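Local coordinates for putative lipoprotein (PDB 4Q1Z) that is a putative lipoprotein of the DUF4876 family from Bacteroides thetaiotaomicron whose function is unknown and whose two-domain chain is rich in beta strands with almost no helix, at residues H242-E250 / P279-T287; S260-I268 / D309-E317. All coordinates share one frame; numbering follows the deposited sequence.

Contact 1. Residues H242-E250 / P279-T287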
loop_
_atom_site.group_PDB
_atom_site.type_symbol
_atom_site.label_atom_id
_atom_site.label_comp_id
_atom_site.label_asym_id
_atom_site.label_seq_id
_atom_site.Cartn_x
_atom_site.Cartn_y
_atom_site.Cartn_z
ATOM N N HIS A 242 11.857 -16.248 2.738
ATOM C CA HIS A 242 12.886 -15.792 1.802
ATOM C C HIS A 242 12.665 -16.468 0.452
ATOM O O HIS A 242 12.400 -17.684 0.408
ATOM C CB HIS A 242 14.295 -16.066 2.332
ATOM C CG HIS A 242 15.367 -15.399 1.520
ATOM N ND1 HIS A 242 16.099 -16.100 0.574
ATOM C CD2 HIS A 242 15.745 -14.103 1.492
ATOM C CE1 HIS A 242 16.926 -15.218 0.042
ATOM N NE2 HIS A 242 16.762 -14.012 0.575
ATOM N N VAL A 243 12.725 -15.671 -0.641
ATOM C CA VAL A 243 12.464 -16.147 -1.993
ATOM C C VAL A 243 13.719 -16.124 -2.870
ATOM O O VAL A 243 14.018 -17.143 -3.491
ATOM C CB VAL A 243 11.288 -15.384 -2.673
ATOM C CG1 VAL A 243 11.124 -15.797 -4.133
ATOM C CG2 VAL A 243 9.982 -15.605 -1.916
ATOM N N PHE A 244 14.391 -14.972 -2.993
ATOM C CA PHE A 244 15.504 -14.842 -3.916
ATOM C C PHE A 244 16.534 -13.851 -3.457
ATOM O O PHE A 244 16.202 -12.776 -2.986
ATOM C CB PHE A 244 14.965 -14.390 -5.304
ATOM C CG PHE A 244 15.990 -14.007 -6.360
ATOM C CD1 PHE A 244 16.615 -12.759 -6.334
ATOM C CD2 PHE A 244 16.265 -14.855 -7.426
ATOM C CE1 PHE A 244 17.542 -12.408 -7.317
ATOM C CE2 PHE A 244 17.151 -14.476 -8.436
ATOM C CZ PHE A 244 17.805 -13.276 -8.357
ATOM N N TYR A 245 17.796 -14.209 -3.663
ATOM C CA TYR A 245 18.979 -13.392 -3.431
ATOM C C TYR A 245 20.069 -13.994 -4.252
ATOM O O TYR A 245 20.294 -15.195 -4.155
ATOM C CB TYR A 245 19.367 -13.262 -1.949
ATOM C CG TYR A 245 20.500 -12.285 -1.722
ATOM C CD1 TYR A 245 20.346 -10.930 -2.007
ATOM C CD2 TYR A 245 21.738 -12.717 -1.244
ATOM C CE1 TYR A 245 21.394 -10.024 -1.825
ATOM C CE2 TYR A 245 22.797 -11.818 -1.061
ATOM C CZ TYR A 245 22.611 -10.467 -1.338
ATOM O OH TYR A 245 23.628 -9.556 -1.139
ATOM N N GLN A 246 20.641 -13.183 -5.156
ATOM C CA GLN A 246 21.745 -13.488 -6.060
ATOM C C GLN A 246 21.576 -14.838 -6.820
ATOM O O GLN A 246 22.504 -15.655 -6.896
ATOM C CB GLN A 246 23.080 -13.418 -5.290
ATOM C CG GLN A 246 23.413 -11.973 -4.941
ATOM C CD GLN A 246 24.705 -11.773 -4.203
ATOM O OE1 GLN A 246 25.381 -12.720 -3.785
ATOM N NE2 GLN A 246 25.083 -10.509 -4.059
ATOM N N GLY A 247 20.397 -15.024 -7.401
ATOM C CA GLY A 247 20.040 -16.212 -8.174
ATOM C C GLY A 247 19.626 -17.436 -7.374
ATOM O O GLY A 247 19.290 -18.459 -7.965
ATOM N N LYS A 248 19.655 -17.356 -6.036
ATOM C CA LYS A 248 19.378 -18.491 -5.155
ATOM C C LYS A 248 18.173 -18.262 -4.228
ATOM O O LYS A 248 17.785 -17.123 -3.975
ATOM C CB LYS A 248 20.635 -18.793 -4.311
ATOM C CG LYS A 248 21.746 -19.510 -5.072
ATOM C CD LYS A 248 22.971 -19.652 -4.186
ATOM C CE LYS A 248 23.804 -20.880 -4.485
ATOM N NZ LYS A 248 24.841 -21.116 -3.439
ATOM N N ALA A 249 17.600 -19.371 -3.725
ATOM C CA ALA A 249 16.476 -19.416 -2.782
ATOM C C ALA A 249 16.939 -19.184 -1.331
ATOM O O ALA A 249 16.171 -18.694 -0.508
ATOM C CB ALA A 249 15.777 -20.758 -2.887
ATOM N N GLU A 250 18.194 -19.552 -1.031
ATOM C CA GLU A 250 18.837 -19.416 0.284
ATOM C C GLU A 250 19.076 -17.964 0.628
ATOM O O GLU A 250 19.330 -17.142 -0.268
ATOM C CB GLU A 250 20.189 -20.169 0.341
ATOM C CG GLU A 250 20.095 -21.667 0.118
ATOM C CD GLU A 250 19.906 -22.085 -1.327
ATOM O OE1 GLU A 250 20.553 -21.477 -2.212
ATOM O OE2 GLU A 250 19.073 -22.988 -1.577
ATOM N N PRO A 279 11.997 -16.810 -10.036
ATOM C CA PRO A 279 13.280 -16.155 -10.394
ATOM C C PRO A 279 14.534 -16.995 -10.076
ATOM O O PRO A 279 15.625 -16.698 -10.575
ATOM C CB PRO A 279 13.255 -14.864 -9.565
ATOM C CG PRO A 279 12.412 -15.211 -8.367
ATOM C CD PRO A 279 11.311 -16.078 -8.948
ATOM N N VAL A 280 14.374 -18.053 -9.270
ATOM C CA VAL A 280 15.467 -18.930 -8.855
ATOM C C VAL A 280 15.718 -20.015 -9.912
ATOM O O VAL A 280 16.856 -20.190 -10.335
ATOM C CB VAL A 280 15.159 -19.524 -7.460
ATOM C CG1 VAL A 280 16.189 -20.575 -7.045
ATOM C CG2 VAL A 280 15.055 -18.405 -6.415
ATOM N N ASN A 281 14.677 -20.725 -10.347
ATOM C CA ASN A 281 14.826 -21.838 -11.281
ATOM C C ASN A 281 14.532 -21.474 -12.727
ATOM O O ASN A 281 15.052 -22.149 -13.618
ATOM C CB ASN A 281 13.946 -23.009 -10.859
ATOM C CG ASN A 281 14.218 -23.439 -9.455
ATOM O OD1 ASN A 281 15.326 -23.870 -9.125
ATOM N ND2 ASN A 281 13.268 -23.165 -8.567
ATOM N N ASP A 282 13.683 -20.458 -12.978
ATOM C CA ASP A 282 13.425 -20.042 -14.357
ATOM C C ASP A 282 14.489 -18.991 -14.734
ATOM O O ASP A 282 14.502 -17.891 -14.160
ATOM C CB ASP A 282 11.980 -19.521 -14.549
ATOM C CG ASP A 282 11.638 -19.101 -15.969
ATOM O OD1 ASP A 282 12.412 -19.439 -16.896
ATOM O OD2 ASP A 282 10.604 -18.431 -16.155
ATOM N N GLU A 283 15.404 -19.372 -15.665
ATOM C CA GLU A 283 16.533 -18.547 -16.127
ATOM C C GLU A 283 16.018 -17.318 -16.874
ATOM O O GLU A 283 16.691 -16.290 -16.903
ATOM C CB GLU A 283 17.515 -19.373 -16.992
ATOM C CG GLU A 283 18.574 -20.145 -16.203
ATOM C CD GLU A 283 19.525 -21.039 -16.990
ATOM O OE1 GLU A 283 20.076 -20.583 -18.020
ATOM O OE2 GLU A 283 19.736 -22.198 -16.566
ATOM N N ASN A 284 14.791 -17.391 -17.414
ATOM C CA ASN A 284 14.158 -16.262 -18.097
ATOM C C ASN A 284 13.730 -15.183 -17.101
ATOM O O ASN A 284 13.496 -14.045 -17.518
ATOM C CB ASN A 284 12.955 -16.744 -18.903
ATOM C CG ASN A 284 13.322 -17.700 -20.011
ATOM O OD1 ASN A 284 14.115 -17.387 -20.901
ATOM N ND2 ASN A 284 12.744 -18.891 -19.990
HETATM N N MSE A 285 13.581 -15.546 -15.790
HETATM C CA MSE A 285 13.151 -14.653 -14.707
HETATM C C MSE A 285 14.332 -14.094 -13.894
HETATM O O MSE A 285 14.117 -13.433 -12.872
HETATM C CB MSE A 285 12.137 -15.342 -13.781
HETATM C CG MSE A 285 10.681 -15.274 -14.301
HETATM SE SE MSE A 285 10.119 -13.597 -15.220
HETATM C CE MSE A 285 9.790 -14.318 -16.856
ATOM N N LYS A 286 15.567 -14.333 -14.344
ATOM C CA LYS A 286 16.714 -13.785 -13.633
ATOM C C LYS A 286 17.795 -13.328 -14.609
ATOM O O LYS A 286 17.925 -13.906 -15.688
ATOM C CB LYS A 286 17.274 -14.754 -12.593
ATOM C CG LYS A 286 17.748 -16.097 -13.142
ATOM C CD LYS A 286 18.738 -16.654 -12.196
ATOM C CE LYS A 286 18.555 -18.101 -11.988
ATOM N NZ LYS A 286 19.544 -18.594 -10.989
ATOM N N THR A 287 18.547 -12.271 -14.239
ATOM C CA THR A 287 19.609 -11.726 -15.092
ATOM C C THR A 287 20.714 -10.994 -14.300
ATOM O O THR A 287 20.502 -10.484 -13.185
ATOM C CB THR A 287 18.997 -10.749 -16.144
ATOM O OG1 THR A 287 20.033 -10.248 -16.994
ATOM C CG2 THR A 287 18.232 -9.566 -15.509
#

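Contact 2. Residues S260-I268 / D309-E317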
loop_
_atom_site.group_PDB
_atom_site.type_symbol
_atom_site.label_atom_id
_atom_site.label_comp_id
_atom_site.label_asym_id
_atom_site.label_seq_id
_atom_site.Cartn_x
_atom_site.Cartn_y
_atom_site.Cartn_z
ATOM N N SER A 260 18.997 0.203 1.747
ATOM C CA SER A 260 19.791 1.445 1.740
ATOM C C SER A 260 19.277 2.499 2.744
ATOM O O SER A 260 18.104 2.899 2.684
ATOM C CB SER A 260 19.815 2.044 0.336
ATOM O OG SER A 260 20.921 2.909 0.162
ATOM N N VAL A 261 20.165 2.942 3.666
ATOM C CA VAL A 261 19.871 3.997 4.650
ATOM C C VAL A 261 19.776 5.363 3.878
ATOM O O VAL A 261 19.295 6.360 4.426
ATOM C CB VAL A 261 20.858 4.024 5.861
ATOM C CG1 VAL A 261 20.822 2.705 6.647
ATOM C CG2 VAL A 261 22.288 4.365 5.435
ATOM N N PHE A 262 20.168 5.373 2.579
ATOM C CA PHE A 262 20.016 6.525 1.688
ATOM C C PHE A 262 18.683 6.514 0.945
ATOM O O PHE A 262 18.464 7.373 0.120
ATOM C CB PHE A 262 21.116 6.529 0.633
ATOM C CG PHE A 262 22.502 6.800 1.134
ATOM C CD1 PHE A 262 22.889 8.086 1.497
ATOM C CD2 PHE A 262 23.441 5.778 1.204
ATOM C CE1 PHE A 262 24.190 8.343 1.951
ATOM C CE2 PHE A 262 24.748 6.034 1.642
ATOM C CZ PHE A 262 25.115 7.317 2.009
ATOM N N GLY A 263 17.843 5.519 1.168
ATOM C CA GLY A 263 16.597 5.350 0.443
ATOM C C GLY A 263 16.717 4.194 -0.521
ATOM O O GLY A 263 17.641 4.135 -1.349
ATOM N N GLY A 264 15.795 3.254 -0.372
ATOM C CA GLY A 264 15.697 2.084 -1.234
ATOM C C GLY A 264 14.489 2.200 -2.134
ATOM O O GLY A 264 13.670 3.105 -1.952
ATOM N N ALA A 265 14.407 1.309 -3.145
ATOM C CA ALA A 265 13.279 1.206 -4.071
ATOM C C ALA A 265 12.495 -0.051 -3.647
ATOM O O ALA A 265 13.042 -1.157 -3.670
ATOM C CB ALA A 265 13.768 1.133 -5.511
ATOM N N TYR A 266 11.266 0.149 -3.131
ATOM C CA TYR A 266 10.419 -0.910 -2.538
ATOM C C TYR A 266 9.243 -1.257 -3.408
ATOM O O TYR A 266 8.587 -0.361 -3.923
ATOM C CB TYR A 266 9.892 -0.436 -1.148
ATOM C CG TYR A 266 10.943 0.291 -0.326
ATOM C CD1 TYR A 266 12.040 -0.394 0.207
ATOM C CD2 TYR A 266 10.875 1.669 -0.130
ATOM C CE1 TYR A 266 13.039 0.275 0.914
ATOM C CE2 TYR A 266 11.851 2.343 0.623
ATOM C CZ TYR A 266 12.948 1.644 1.115
ATOM O OH TYR A 266 13.943 2.279 1.821
ATOM N N VAL A 267 8.935 -2.551 -3.532
ATOM C CA VAL A 267 7.756 -3.029 -4.266
ATOM C C VAL A 267 7.063 -4.152 -3.499
ATOM O O VAL A 267 7.718 -4.990 -2.878
ATOM C CB VAL A 267 8.009 -3.491 -5.749
ATOM C CG1 VAL A 267 8.392 -2.328 -6.663
ATOM C CG2 VAL A 267 9.021 -4.628 -5.843
ATOM N N ILE A 268 5.729 -4.197 -3.618
ATOM C CA ILE A 268 4.897 -5.310 -3.173
ATOM C C ILE A 268 4.161 -5.769 -4.415
ATOM O O ILE A 268 3.685 -4.928 -5.196
ATOM C CB ILE A 268 3.989 -5.091 -1.945
ATOM C CG1 ILE A 268 3.117 -3.798 -2.057
ATOM C CG2 ILE A 268 4.836 -5.191 -0.634
ATOM C CD1 ILE A 268 1.912 -3.761 -1.171
ATOM N N ASP A 309 2.085 -1.953 -5.351
ATOM C CA ASP A 309 2.598 -0.629 -4.984
ATOM C C ASP A 309 4.128 -0.589 -5.088
ATOM O O ASP A 309 4.790 -1.581 -4.797
ATOM C CB ASP A 309 2.128 -0.163 -3.576
ATOM C CG ASP A 309 2.270 1.350 -3.266
ATOM O OD1 ASP A 309 2.247 2.166 -4.208
ATOM O OD2 ASP A 309 2.299 1.709 -2.079
ATOM N N ALA A 310 4.670 0.577 -5.467
ATOM C CA ALA A 310 6.099 0.865 -5.583
ATOM C C ALA A 310 6.424 2.233 -5.015
ATOM O O ALA A 310 5.672 3.177 -5.224
ATOM C CB ALA A 310 6.525 0.794 -7.034
ATOM N N VAL A 311 7.520 2.337 -4.249
ATOM C CA VAL A 311 7.990 3.593 -3.636
ATOM C C VAL A 311 9.481 3.774 -3.930
ATOM O O VAL A 311 10.313 2.967 -3.489
ATOM C CB VAL A 311 7.703 3.685 -2.104
ATOM C CG1 VAL A 311 8.157 5.036 -1.526
ATOM C CG2 VAL A 311 6.229 3.447 -1.811
ATOM N N GLU A 312 9.819 4.862 -4.632
ATOM C CA GLU A 312 11.211 5.199 -4.956
ATOM C C GLU A 312 11.778 6.161 -3.934
ATOM O O GLU A 312 11.567 7.365 -4.059
ATOM C CB GLU A 312 11.320 5.810 -6.374
ATOM C CG GLU A 312 12.732 6.161 -6.812
ATOM C CD GLU A 312 13.321 5.226 -7.845
ATOM O OE1 GLU A 312 12.698 5.086 -8.922
ATOM O OE2 GLU A 312 14.414 4.660 -7.600
ATOM N N ALA A 313 12.544 5.654 -2.950
ATOM C CA ALA A 313 13.214 6.577 -2.030
ATOM C C ALA A 313 14.655 6.726 -2.486
ATOM O O ALA A 313 15.230 5.801 -3.099
ATOM C CB ALA A 313 13.117 6.124 -0.580
ATOM N N VAL A 314 15.190 7.953 -2.309
ATOM C CA VAL A 314 16.533 8.367 -2.727
ATOM C C VAL A 314 17.168 9.246 -1.634
ATOM O O VAL A 314 16.494 9.615 -0.665
ATOM C CB VAL A 314 16.528 9.099 -4.100
ATOM C CG1 VAL A 314 16.125 8.176 -5.259
ATOM C CG2 VAL A 314 15.683 10.369 -4.059
ATOM N N ASN A 315 18.478 9.550 -1.799
ATOM C CA ASN A 315 19.336 10.333 -0.905
ATOM C C ASN A 315 18.746 11.688 -0.558
ATOM O O ASN A 315 18.685 12.040 0.609
ATOM C CB ASN A 315 20.722 10.552 -1.543
ATOM C CG ASN A 315 21.501 9.330 -1.953
ATOM O OD1 ASN A 315 21.009 8.416 -2.616
ATOM N ND2 ASN A 315 22.774 9.342 -1.646
ATOM N N ASN A 316 18.358 12.460 -1.585
ATOM C CA ASN A 316 17.815 13.817 -1.476
ATOM C C ASN A 316 17.132 14.204 -2.775
ATOM O O ASN A 316 16.993 13.359 -3.653
ATOM C CB ASN A 316 18.912 14.828 -1.123
ATOM C CG ASN A 316 20.196 14.614 -1.851
ATOM O OD1 ASN A 316 20.250 14.629 -3.074
ATOM N ND2 ASN A 316 21.248 14.333 -1.103
ATOM N N GLU A 317 16.721 15.474 -2.909
ATOM C CA GLU A 317 16.005 15.972 -4.088
ATOM C C GLU A 317 16.864 16.022 -5.387
ATOM O O GLU A 317 16.301 16.258 -6.467
ATOM C CB GLU A 317 15.375 17.349 -3.816
ATOM C CG GLU A 317 16.279 18.367 -3.131
ATOM C CD GLU A 317 16.288 18.326 -1.614
ATOM O OE1 GLU A 317 17.032 17.490 -1.050
ATOM O OE2 GLU A 317 15.571 19.145 -0.989
HETATM O O HOH W 1 19.561 5.954 -2.583
#

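Contact 1. Residues H242-E250 / P279-T287
The Phe244 ring overlaps Pro279, its CD2 lying 3.7 Å from Pro279 CB, while the proline carbonyl O comes in at the ring edge, 3.4 Å from CE2. With CG anti to the backbone N (chi1 172°), the ring is carried off the strand and across the pyrrolidine at a slant. Val280 CG2 also lies at the ring edge, near its plane, and packs 3.3 Å from Val243 O; the other branch, CG1, reaches Ala249, so one valine spans both arms of the hairpin that turns at 245-248. That turn is type I', and Gly247 within it takes a positive phi of 80°. Gly247 O receives Lys286 NZ at 3.0 Å, in the carbonyl plane and on a lone pair. The same ammonium makes a weak bond to Val280 O, and the bend of the lysine chain at chi3 (138°) helps bring it within bonding distance of both carbonyls. A methionine in place of Lys286 would probably leave Gly247 O without this donor and the turn less firmly tied to the 279-281 loop. Ala300 of strand 299-303 touches both Phe244 and Pro279. At the hairpin's base, Val243 and Phe244 both face Val178 of strand 177-180 in a classic beta bulge. Through Phe244, Val280 and Lys286 the contact joins this bulged strand and its type I' turn to the loop leading into the three-stranded sheet.

Contact 2. Residues S260-I268 / D309-E317
Phe262, in the type I turn 260-263, meets Asn315 first: ring and amide cross obliquely with their planes only 17° apart, and ND2 of Asn315 approaches the ring at 3.4 Å from Phe262 CD1. A water lies 2.9 Å from both Gly263 O and Asn315 OD1 and can bridge the two loops. Gly263 passes so close to the 313-314 backbone that a CB would clash there, and its backbone angles, with a positive phi, themselves call for glycine. At Gly264 the ladder opens: Ala313 N bonds to Gly264 O, tilted 31° from the carbonyl plane, while Gly264 N donates to Tyr266 OH at 3.0 Å, folding the phenol over its own approach loop. Ala265 pairs with Glu312 at a non-hydrogen-bonded position; the carboxylate of Glu312 is held by salt bridges to Arg324 and Lys323. Tyr266 and Val311 form a hydrogen-bonded pair, with Tyr266 N 3.0 Å from Val311 O and Val311 N 2.9 Å from Tyr266 O, the latter bond in the carbonyl plane. The tyrosine ring, its CG anti to the carbonyl carbon (chi1 -41°), carries CE2 to 4.2 Å from Ala313 CB and packs edge-to-face with Tyr132. On the face shared with Ala265, Val267 CG1 rests 3.7 Å from Ala310 CB. Ile268 N then gives a bond nearly along the C=O axis to Asp309 O, whereas the return bond from Asp309 N is weak; separately, Asp309 OD2 forms a salt bridge with Arg347 and accepts from Phe110 N. Backbone bonds thus set the register of this buried antiparallel pair, and its two acids, Glu312 with Arg324 and Lys323, Asp309 with Arg347, probably stay ionised despite their burial.

Contacts 1 and 2 lie in the same domain, their centres 22 Å apart and their nearest atoms about 11 Å apart, without touching. Both reach the large mixed sheet: contact 2 pairs strand 265-269 with 307-312, an outermost strand of that sheet, and contact 1 involves strand 238-245, separated from 265-269 by strands 148-152 and 177-180. Along the chain their segments alternate, 242-250, 260-268, 279-287, 309-317, so the chain passes three times between a partly buried outer site and a buried one nearer the centre. Contact 2 thus closes one edge of the large sheet, while contact 1 links its inner strand 238-245 to the small three-stranded sheet through strand 286-287.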